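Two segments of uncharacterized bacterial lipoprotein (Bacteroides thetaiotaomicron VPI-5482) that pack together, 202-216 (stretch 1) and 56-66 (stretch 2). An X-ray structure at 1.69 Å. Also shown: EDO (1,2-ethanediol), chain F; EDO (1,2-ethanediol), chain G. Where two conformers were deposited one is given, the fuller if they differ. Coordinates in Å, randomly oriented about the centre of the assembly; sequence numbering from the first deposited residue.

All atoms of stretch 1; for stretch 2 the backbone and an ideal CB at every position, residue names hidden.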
ATOM      1  N   GLU A 202      14.694  16.205  -6.412  1.00 12.87           N
ATOM      2  CA  GLU A 202      13.796  15.219  -7.035  0.50 13.77           C
ATOM      3  C   GLU A 202      14.466  13.866  -7.129  1.00 13.35           C
ATOM      4  O   GLU A 202      15.680  13.769  -6.995  1.00 12.13           O
ATOM      5  CB  GLU A 202      13.389  15.685  -8.437  0.50 13.99           C
ATOM      6  CG  GLU A 202      14.528  15.759  -9.457  0.50 16.38           C
ATOM      7  CD  GLU A 202      15.367  17.030  -9.354  0.50 19.36           C
ATOM      8  OE1 GLU A 202      14.812  18.134  -9.532  0.50 19.47           O
ATOM      9  OE2 GLU A 202      16.580  16.925  -9.099  0.50 20.21           O
ATOM     10  N   ASN A 203      13.666  12.835  -7.389  1.00 11.92           N
ATOM     11  CA  ASN A 203      14.231  11.538  -7.715  1.00 14.89           C
ATOM     12  C   ASN A 203      13.330  10.750  -8.634  1.00 15.16           C
ATOM     13  O   ASN A 203      12.110  10.797  -8.517  1.00 12.86           O
ATOM     14  CB  ASN A 203      14.496  10.686  -6.486  1.00 17.58           C
ATOM     15  CG  ASN A 203      15.385   9.480  -6.820  1.00 23.71           C
ATOM     16  OD1 ASN A 203      14.972   8.325  -6.604  1.00 19.86           O
ATOM     17  ND2 ASN A 203      16.578   9.749  -7.430  1.00 15.65           N
ATOM     18  N   ARG A 204      13.951   9.972  -9.508  1.00 14.21           N
ATOM     19  CA  ARG A 204      13.203   9.085 -10.363  1.00 14.38           C
ATOM     20  C   ARG A 204      12.942   7.831  -9.569  1.00 13.08           C
ATOM     21  O   ARG A 204      13.861   7.070  -9.303  1.00 14.33           O
ATOM     22  CB  ARG A 204      14.025   8.765 -11.590  1.00 13.03           C
ATOM     23  CG  ARG A 204      13.343   7.835 -12.558  1.00 13.22           C
ATOM     24  CD  ARG A 204      14.325   7.198 -13.455  1.00 20.22           C
ATOM     25  NE  ARG A 204      13.683   6.255 -14.358  1.00 21.94           N
ATOM     26  CZ  ARG A 204      14.348   5.590 -15.298  1.00 27.69           C
ATOM     27  NH1 ARG A 204      15.656   5.795 -15.489  1.00 26.87           N
ATOM     28  NH2 ARG A 204      13.710   4.736 -16.068  1.00 27.18           N
ATOM     29  N   VAL A 205      11.691   7.599  -9.193  1.00 12.39           N
ATOM     30  CA  VAL A 205      11.338   6.467  -8.348  1.00 12.14           C
ATOM     31  C   VAL A 205      10.731   5.331  -9.191  1.00 11.05           C
ATOM     32  O   VAL A 205       9.822   5.560 -10.036  1.00 11.31           O
ATOM     33  CB  VAL A 205      10.311   6.873  -7.253  1.00 13.95           C
ATOM     34  CG1 VAL A 205       9.886   5.668  -6.403  1.00 16.25           C
ATOM     35  CG2 VAL A 205      10.907   7.995  -6.345  1.00 11.78           C
ATOM     36  N   ARG A 206      11.206   4.115  -8.970  1.00 11.51           N
ATOM     37  CA  ARG A 206      10.649   2.949  -9.663  1.00 12.34           C
ATOM     38  C   ARG A 206      10.062   1.972  -8.675  1.00 12.73           C
ATOM     39  O   ARG A 206      10.616   1.774  -7.592  1.00 11.30           O
ATOM     40  CB  ARG A 206      11.719   2.290 -10.541  1.00 13.01           C
ATOM     41  CG  ARG A 206      11.909   3.034 -11.853  1.00 14.04           C
ATOM     42  CD  ARG A 206      12.849   2.377 -12.782  1.00 20.99           C
ATOM     43  NE  ARG A 206      14.162   2.259 -12.196  1.00 18.45           N
ATOM     44  CZ  ARG A 206      15.126   1.463 -12.648  1.00 25.62           C
ATOM     45  NH1 ARG A 206      14.950   0.688 -13.720  1.00 23.73           N
ATOM     46  NH2 ARG A 206      16.284   1.435 -12.000  1.00 22.45           N
ATOM     47  N   LEU A 207       8.897   1.411  -9.009  1.00 11.66           N
ATOM     48  CA  LEU A 207       8.281   0.399  -8.194  1.00  8.92           C
ATOM     49  C   LEU A 207       7.894  -0.718  -9.149  1.00  9.94           C
ATOM     50  O   LEU A 207       6.946  -0.551  -9.945  1.00 10.27           O
ATOM     51  CB  LEU A 207       7.044   0.909  -7.423  1.00 11.97           C
ATOM     52  CG  LEU A 207       6.360  -0.113  -6.486  1.00 12.46           C
ATOM     53  CD1 LEU A 207       7.328  -0.389  -5.295  1.00 10.68           C
ATOM     54  CD2 LEU A 207       5.004   0.334  -5.984  1.00 14.70           C
ATOM     55  N   ARG A 208       8.604  -1.840  -9.057  1.00 11.41           N
ATOM     56  CA  ARG A 208       8.191  -3.075  -9.772  1.00 11.64           C
ATOM     57  C   ARG A 208       7.150  -3.842  -8.983  1.00 13.42           C
ATOM     58  O   ARG A 208       7.325  -4.104  -7.792  1.00 11.37           O
ATOM     59  CB  ARG A 208       9.372  -3.965 -10.091  1.00 13.62           C
ATOM     60  CG  ARG A 208       8.973  -5.183 -10.938  1.00 12.75           C
ATOM     61  CD  ARG A 208      10.134  -6.074 -11.273  1.00  9.60           C
ATOM     62  NE  ARG A 208      10.766  -6.662 -10.105  1.00 13.44           N
ATOM     63  CZ  ARG A 208      11.941  -6.295  -9.579  1.00 16.95           C
ATOM     64  NH1 ARG A 208      12.655  -5.292 -10.093  1.00 18.95           N
ATOM     65  NH2 ARG A 208      12.404  -6.941  -8.513  1.00 19.18           N
ATOM     66  N   ILE A 209       6.030  -4.173  -9.636  1.00 11.80           N
ATOM     67  CA  ILE A 209       5.014  -5.049  -9.055  1.00 11.49           C
ATOM     68  C   ILE A 209       5.138  -6.341  -9.872  1.00 12.21           C
ATOM     69  O   ILE A 209       4.941  -6.340 -11.117  1.00  8.86           O
ATOM     70  CB  ILE A 209       3.601  -4.478  -9.173  1.00 10.02           C
ATOM     71  CG1 ILE A 209       3.494  -3.172  -8.374  1.00 12.10           C
ATOM     72  CG2 ILE A 209       2.536  -5.541  -8.775  1.00 11.24           C
ATOM     73  CD1 ILE A 209       3.695  -3.323  -6.810  1.00 11.00           C
ATOM     74  N   ASP A 210       5.526  -7.408  -9.173  1.00 11.93           N
ATOM     75  CA  ASP A 210       5.758  -8.704  -9.814  1.00 12.12           C
ATOM     76  C   ASP A 210       4.418  -9.344 -10.133  1.00 11.50           C
ATOM     77  O   ASP A 210       3.390  -9.124  -9.456  1.00 12.28           O
ATOM     78  CB  ASP A 210       6.598  -9.644  -8.951  1.00 12.94           C
ATOM     79  CG  ASP A 210       8.083  -9.242  -8.879  1.00 13.38           C
ATOM     80  OD1 ASP A 210       8.503  -8.245  -9.453  1.00 18.12           O
ATOM     81  OD2 ASP A 210       8.844  -9.940  -8.199  1.00 16.86           O
ATOM     82  N   LYS A 211       4.455 -10.199 -11.136  1.00 12.47           N
ATOM     83  CA  LYS A 211       3.251 -10.849 -11.663  1.00 12.85           C
ATOM     84  C   LYS A 211       2.508 -11.703 -10.633  1.00 12.96           C
ATOM     85  O   LYS A 211       1.329 -11.930 -10.790  1.00 15.20           O
ATOM     86  CB  LYS A 211       3.603 -11.669 -12.910  1.00 16.22           C
ATOM     87  CG  LYS A 211       4.173 -13.019 -12.669  1.00 19.89           C
ATOM     88  CD  LYS A 211       4.600 -13.688 -13.991  1.00 27.84           C
ATOM     89  CE  LYS A 211       6.101 -13.843 -14.095  1.00 38.65           C
ATOM     90  NZ  LYS A 211       6.654 -14.741 -13.025  1.00 36.21           N
ATOM     91  N   GLU A 212       3.196 -12.163  -9.580  1.00  9.99           N
ATOM     92  CA  GLU A 212       2.583 -12.954  -8.523  1.00 11.03           C
ATOM     93  C   GLU A 212       1.642 -12.133  -7.624  1.00 10.29           C
ATOM     94  O   GLU A 212       0.864 -12.699  -6.886  1.00 12.29           O
ATOM     95  CB  GLU A 212       3.648 -13.591  -7.623  1.00 15.75           C
ATOM     96  CG  GLU A 212       4.491 -14.692  -8.274  1.00 17.09           C
ATOM     97  CD  GLU A 212       5.621 -14.208  -9.160  1.00 20.63           C
ATOM     98  OE1 GLU A 212       5.932 -13.001  -9.278  1.00 12.69           O
ATOM     99  OE2 GLU A 212       6.205 -15.086  -9.785  1.00 24.19           O
ATOM    100  N   SER A 213       1.711 -10.802  -7.676  1.00 10.59           N
ATOM    101  CA  SER A 213       0.897  -9.971  -6.816  1.00 11.24           C
ATOM    102  C   SER A 213      -0.572 -10.125  -7.197  1.00 12.65           C
ATOM    103  O   SER A 213      -0.917 -10.207  -8.377  1.00 11.98           O
ATOM    104  CB  SER A 213       1.325  -8.513  -6.889  1.00 12.78           C
ATOM    105  OG  SER A 213       2.692  -8.329  -6.559  1.00  8.70           O
ATOM    106  N   TYR A 214      -1.423 -10.199  -6.179  1.00 10.12           N
ATOM    107  CA  TYR A 214      -2.875 -10.287  -6.362  1.00 11.10           C
ATOM    108  C   TYR A 214      -3.602  -9.817  -5.116  1.00 11.93           C
ATOM    109  O   TYR A 214      -3.028  -9.754  -4.025  1.00 13.63           O
ATOM    110  CB  TYR A 214      -3.329 -11.725  -6.685  1.00 11.48           C
ATOM    111  CG  TYR A 214      -3.347 -12.664  -5.514  1.00 12.97           C
ATOM    112  CD1 TYR A 214      -4.491 -12.799  -4.730  1.00 17.93           C
ATOM    113  CD2 TYR A 214      -2.223 -13.407  -5.187  1.00 15.85           C
ATOM    114  CE1 TYR A 214      -4.524 -13.655  -3.632  1.00 17.52           C
ATOM    115  CE2 TYR A 214      -2.224 -14.286  -4.116  1.00 15.36           C
ATOM    116  CZ  TYR A 214      -3.377 -14.388  -3.325  1.00 18.83           C
ATOM    117  OH  TYR A 214      -3.405 -15.263  -2.300  1.00 24.80           O
ATOM    118  N   PHE A 215      -4.886  -9.550  -5.288  1.00 12.20           N
ATOM    119  CA  PHE A 215      -5.734  -9.082  -4.213  1.00 12.33           C
ATOM    120  C   PHE A 215      -7.096  -9.688  -4.387  1.00 11.29           C
ATOM    121  O   PHE A 215      -7.657  -9.590  -5.461  1.00 11.92           O
ATOM    122  CB  PHE A 215      -5.843  -7.554  -4.290  1.00 11.77           C
ATOM    123  CG  PHE A 215      -6.787  -6.983  -3.297  1.00 12.73           C
ATOM    124  CD1 PHE A 215      -6.348  -6.695  -2.011  1.00 15.53           C
ATOM    125  CD2 PHE A 215      -8.136  -6.827  -3.594  1.00 12.55           C
ATOM    126  CE1 PHE A 215      -7.245  -6.198  -1.063  1.00 17.41           C
ATOM    127  CE2 PHE A 215      -9.033  -6.359  -2.648  1.00 17.16           C
ATOM    128  CZ  PHE A 215      -8.593  -6.035  -1.394  1.00 13.67           C
ATOM    129  N   GLU A 216      -7.646 -10.286  -3.320  1.00 11.36           N
ATOM    130  CA  GLU A 216      -8.989 -10.874  -3.301  1.00 10.90           C
ATOM    131  C   GLU A 216      -9.738 -10.428  -2.071  1.00 12.33           C
ATOM    132  O   GLU A 216      -9.155 -10.370  -0.987  1.00 12.63           O
ATOM    133  CB  GLU A 216      -8.960 -12.400  -3.278  1.00 10.92           C
ATOM    134  CG  GLU A 216      -8.309 -12.983  -4.487  1.00 16.34           C
ATOM    135  CD  GLU A 216      -8.188 -14.499  -4.457  1.00 18.94           C
ATOM    136  OE1 GLU A 216      -8.493 -15.140  -3.442  1.00 22.95           O
ATOM    137  OE2 GLU A 216      -7.785 -15.048  -5.491  1.00 22.76           O
ATOM    138  N   UNK A  56      14.150  15.833   0.900  1.00 12.73           N
ATOM    139  CA  UNK A  56      13.062  14.987   1.393  1.00 11.32           C
ATOM    140  C   UNK A  56      11.945  14.812   0.370  1.00  9.65           C
ATOM    141  O   UNK A  56      11.500  15.785  -0.237  1.00 13.63           O
ATOM    142  CB  UNK A  56      12.486  15.578   2.682  1.00 11.32           C
ATOM    143  N   UNK A  57      11.517  13.571   0.201  1.00 12.56           N
ATOM    144  CA  UNK A  57      10.363  13.240  -0.650  1.00  8.53           C
ATOM    145  C   UNK A  57       9.446  12.241   0.059  1.00 10.38           C
ATOM    146  O   UNK A  57       9.797  11.056   0.194  1.00 11.81           O
ATOM    147  CB  UNK A  57      10.828  12.669  -1.991  1.00  8.53           C
ATOM    148  N   UNK A  58       8.275  12.716   0.456  1.00  8.25           N
ATOM    149  CA  UNK A  58       7.264  11.889   1.148  1.00  8.72           C
ATOM    150  C   UNK A  58       6.150  11.601   0.140  1.00 11.54           C
ATOM    151  O   UNK A  58       5.563  12.544  -0.439  1.00  8.95           O
ATOM    152  CB  UNK A  58       6.716  12.586   2.395  1.00  8.72           C
ATOM    153  N   UNK A  59       5.867  10.314  -0.101  1.00  9.28           N
ATOM    154  CA  UNK A  59       4.842   9.943  -1.079  1.00 10.14           C
ATOM    155  C   UNK A  59       4.223   8.627  -0.786  1.00 11.69           C
ATOM    156  O   UNK A  59       4.764   7.845   0.014  1.00  8.82           O
ATOM    157  CB  UNK A  59       5.427   9.915  -2.492  1.00 10.14           C
ATOM    158  N   UNK A  60       3.047   8.395  -1.383  1.00 10.80           N
ATOM    159  CA  UNK A  60       2.388   7.147  -1.198  1.00 10.94           C
ATOM    160  C   UNK A  60       2.026   6.516  -2.539  1.00 10.41           C
ATOM    161  O   UNK A  60       2.010   7.180  -3.577  1.00 12.31           O
ATOM    162  CB  UNK A  60       1.142   7.337  -0.330  1.00 10.94           C
ATOM    163  N   UNK A  61       1.787   5.208  -2.467  1.00 11.11           N
ATOM    164  CA  UNK A  61       1.496   4.414  -3.656  1.00 10.12           C
ATOM    165  C   UNK A  61       0.089   3.849  -3.500  1.00 10.93           C
ATOM    166  O   UNK A  61      -0.276   3.224  -2.473  1.00 12.94           O
ATOM    167  CB  UNK A  61       2.525   3.299  -3.855  1.00 10.12           C
ATOM    168  N   UNK A  62      -0.734   4.069  -4.526  1.00 11.39           N
ATOM    169  CA  UNK A  62      -2.023   3.363  -4.644  1.00 11.52           C
ATOM    170  C   UNK A  62      -1.691   2.030  -5.297  1.00 14.78           C
ATOM    171  O   UNK A  62      -1.224   1.992  -6.440  1.00 14.85           O
ATOM    172  CB  UNK A  62      -3.055   4.153  -5.452  1.00 11.52           C
ATOM    173  N   UNK A  63      -1.939   0.936  -4.588  1.00 12.54           N
ATOM    174  CA  UNK A  63      -1.513  -0.395  -5.040  1.00 12.64           C
ATOM    175  C   UNK A  63      -2.597  -1.033  -5.899  1.00 13.51           C
ATOM    176  O   UNK A  63      -3.753  -1.169  -5.479  1.00 14.08           O
ATOM    177  CB  UNK A  63      -1.187  -1.295  -3.846  1.00 12.64           C
ATOM    178  N   UNK A  64      -2.217  -1.413  -7.111  1.00 13.71           N
ATOM    179  CA  UNK A  64      -3.170  -1.934  -8.079  1.00 12.30           C
ATOM    180  C   UNK A  64      -2.562  -3.119  -8.834  1.00 13.51           C
ATOM    181  O   UNK A  64      -1.344  -3.217  -8.936  1.00  9.83           O
ATOM    182  CB  UNK A  64      -3.597  -0.836  -9.055  1.00 12.30           C
ATOM    183  N   UNK A  65      -3.431  -3.975  -9.389  1.00 11.32           N
ATOM    184  CA  UNK A  65      -3.044  -5.074 -10.268  1.00  9.68           C
ATOM    185  C   UNK A  65      -3.797  -4.928 -11.588  1.00 14.19           C
ATOM    186  O   UNK A  65      -4.947  -4.477 -11.569  1.00 13.41           O
ATOM    187  CB  UNK A  65      -3.331  -6.430  -9.619  1.00  9.68           C
ATOM    188  N   UNK A  66      -3.172  -5.320 -12.706  1.00 12.01           N
ATOM    189  CA  UNK A  66      -3.666  -4.901 -14.033  1.00 12.32           C
ATOM    190  C   UNK A  66      -4.911  -5.653 -14.512  1.00 14.67           C
ATOM    191  O   UNK A  66      -5.648  -5.110 -15.337  1.00 15.41           O
ATOM    192  CB  UNK A  66      -2.554  -5.085 -15.068  1.00 12.32           C
TER
HETATM  193  C1  EDO F   6      14.456  -2.431 -12.206  1.00 37.14           C
HETATM  194  O1  EDO F   6      14.869  -3.542 -11.387  1.00 46.41           O
HETATM  195  C2  EDO F   6      12.938  -2.315 -12.157  1.00 30.63           C
HETATM  196  O2  EDO F   6      12.320  -3.601 -12.358  1.00 30.26           O
HETATM  197  C1  EDO G   7      -2.645 -14.906   0.797  1.00 32.33           C
HETATM  198  O1  EDO G   7      -1.600 -14.851  -0.181  1.00 40.47           O
HETATM  199  C2  EDO G   7      -2.586 -16.294   1.439  1.00 35.48           C
HETATM  200  O2  EDO G   7      -3.677 -17.089   0.975  1.00 46.87           O

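The two strands, 203-209 and 56-62, run in the same general sense, their directions differing by 34°, with axes 10.3 Å apart at closest. No hydrogen bond crosses so wide a gap, so side chains must fill it. In stretch 1, N203, V205, L207 and I209 point toward stretch 2.

Position 56 has an extended backbone and a CB with nothing of stretch 1 nearby. Almost any residue would do; it is K56, its long chain extended with every chi near t.

At position 57 the CB points toward the start of the strand in stretch 1, but the ideal CB has no neighbour there within 5.5 Å. A side chain must be of medium length to bridge the space, and leucine, isoleucine or methionine would suit. The residue is L57 (chi1 m, chi2 t). Its CD1 lies 3.7 Å from the backbone N of N203 and 3.8 Å from N203 CB, packing on the backbone and the base of the asparagine.

Position 58, next in the alternation of an extended chain, is out of reach of stretch 1 and unconstrained by it; T58 occupies it.

Position 59 points toward stretch 1 again, across a wide gap from V205. A small residue would leave the space between them empty, whereas a large apolar one, aromatic or a long aliphatic, could span it. F59, with chi1 p, extends its ring until CZ meets V205 CG2 at 3.7 Å; the methyl approaches the ring obliquely.

Position 60 is out of reach once more, and stretch 1 sets no preference. It holds M60, present as selenomethionine.

At position 61 the backbones have drawn closer: CA of 61 is 9.1 Å from CA of L207, and the ideal CB is 4.4 Å from L207 CD2. A ring would have less room here than at 59, and a branched aliphatic such as valine or isoleucine fits well. I61 sets its CG2 3.7 Å from L207 CD2, an apolar contact made close to the backbone.

Position 62 is out of reach, and D62 makes no contact with stretch 1.

At position 63 the CB points sideways, so only a side chain long enough to bring its end nearer could reach the apolar I209. Leucine or methionine could do so. L63 does, with CD2 4.3 Å from I209 CD1, a looser contact.

Position 64 points away, leaving room for a long polar chain; K64 is extended beyond its m chi1.

Position 65 points toward the chain after the turn D210-S213, its ideal CB 4.7 Å from S213 O. This nearest polar atom is a carbonyl oxygen, so a short side chain able to donate, such as asparagine or serine, is plausible, though none need bond directly. N65 makes no direct hydrogen bond to stretch 1; its contacts there are van der Waals ones, OD1 3.6 Å from S213 CB and ND2 3.6 Å from Y214 CA. N65 ND2 also donates to a water oxygen at 3.0 Å, and that water can in turn give a weak hydrogen bond to Y214 O at 3.1 Å.

Position 66 is beyond reach, and Q66 touches nothing in stretch 1.

Stretch 2, residues 56-66: KLTFMIDLKNQ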
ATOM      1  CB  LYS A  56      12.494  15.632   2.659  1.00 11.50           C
ATOM      2  CG  LYS A  56      11.504  14.818   3.440  1.00 14.04           C
ATOM      3  CD  LYS A  56      11.203  15.640   4.725  1.00 22.62           C
ATOM      4  CE  LYS A  56       9.881  15.349   5.369  1.00 28.33           C
ATOM      5  NZ  LYS A  56       9.611  16.503   6.352  1.00 22.14           N
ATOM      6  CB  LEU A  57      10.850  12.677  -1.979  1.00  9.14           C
ATOM      7  CG  LEU A  57      11.767  13.552  -2.842  1.00  9.24           C
ATOM      8  CD1 LEU A  57      12.416  12.668  -3.924  1.00  8.85           C
ATOM      9  CD2 LEU A  57      10.995  14.707  -3.463  1.00  8.68           C
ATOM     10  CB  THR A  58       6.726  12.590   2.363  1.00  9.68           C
ATOM     11  OG1 THR A  58       7.823  13.046   3.174  1.00 10.37           O
ATOM     12  CG2 THR A  58       5.827  11.613   3.135  1.00  8.98           C
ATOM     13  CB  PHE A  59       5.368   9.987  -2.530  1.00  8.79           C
ATOM     14  CG  PHE A  59       6.600   9.180  -2.764  1.00  8.98           C
ATOM     15  CD1 PHE A  59       6.545   7.810  -3.019  1.00 11.68           C
ATOM     16  CD2 PHE A  59       7.831   9.783  -2.718  1.00 11.01           C
ATOM     17  CE1 PHE A  59       7.754   7.082  -3.195  1.00  9.92           C
ATOM     18  CE2 PHE A  59       9.004   9.061  -2.914  1.00 12.03           C
ATOM     19  CZ  PHE A  59       8.956   7.725  -3.171  1.00 12.20           C
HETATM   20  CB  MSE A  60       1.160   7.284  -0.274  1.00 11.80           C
HETATM   21  CG  MSE A  60       0.128   8.109  -0.842  1.00 14.00           C
HETATM   22 SE   MSE A  60      -1.239   7.065  -1.787  0.85 11.64          SE
HETATM   23  CE  MSE A  60      -2.323   8.678  -1.823  1.00 10.41           C
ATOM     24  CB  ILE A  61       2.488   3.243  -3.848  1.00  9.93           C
ATOM     25  CG1 ILE A  61       3.932   3.729  -3.868  1.00 14.37           C
ATOM     26  CG2 ILE A  61       2.121   2.432  -5.139  1.00 10.02           C
ATOM     27  CD1 ILE A  61       4.229   4.743  -4.941  1.00 11.14           C
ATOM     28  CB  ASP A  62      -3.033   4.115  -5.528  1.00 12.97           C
ATOM     29  CG  ASP A  62      -3.615   5.366  -4.849  1.00 20.07           C
ATOM     30  OD1 ASP A  62      -3.355   5.646  -3.667  1.00 25.87           O
ATOM     31  OD2 ASP A  62      -4.326   6.111  -5.532  1.00 25.47           O
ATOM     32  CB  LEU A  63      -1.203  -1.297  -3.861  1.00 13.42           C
ATOM     33  CG  LEU A  63       0.085  -0.913  -3.107  1.00 13.24           C
ATOM     34  CD1 LEU A  63       0.041  -1.683  -1.776  1.00 10.84           C
ATOM     35  CD2 LEU A  63       1.323  -1.229  -3.901  1.00 13.89           C
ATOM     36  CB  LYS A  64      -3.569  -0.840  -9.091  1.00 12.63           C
ATOM     37  CG  LYS A  64      -4.238   0.360  -8.442  1.00 13.71           C
ATOM     38  CD  LYS A  64      -4.703   1.398  -9.475  1.00 12.84           C
ATOM     39  CE  LYS A  64      -5.222   2.608  -8.713  1.00 17.29           C
ATOM     40  NZ  LYS A  64      -5.755   3.659  -9.592  1.00 22.11           N
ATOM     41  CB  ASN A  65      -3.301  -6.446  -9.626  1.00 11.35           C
ATOM     42  CG  ASN A  65      -2.601  -6.589  -8.280  1.00 12.47           C
ATOM     43  OD1 ASN A  65      -1.395  -6.480  -8.218  1.00 10.05           O
ATOM     44  ND2 ASN A  65      -3.365  -6.841  -7.196  1.00 11.29           N
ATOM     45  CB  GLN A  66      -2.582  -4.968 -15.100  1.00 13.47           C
ATOM     46  CG  GLN A  66      -1.416  -3.966 -14.895  1.00 14.43           C
ATOM     47  CD  GLN A  66      -0.626  -3.739 -16.164  1.00 18.43           C
ATOM     48  OE1 GLN A  66       0.398  -4.390 -16.405  1.00 19.59           O
ATOM     49  NE2 GLN A  66      -1.116  -2.839 -17.003  1.00 14.10           N
TER
HETATM   50  O   HOH W   1      -1.810  -6.985  -4.621  1.00 19.42           O
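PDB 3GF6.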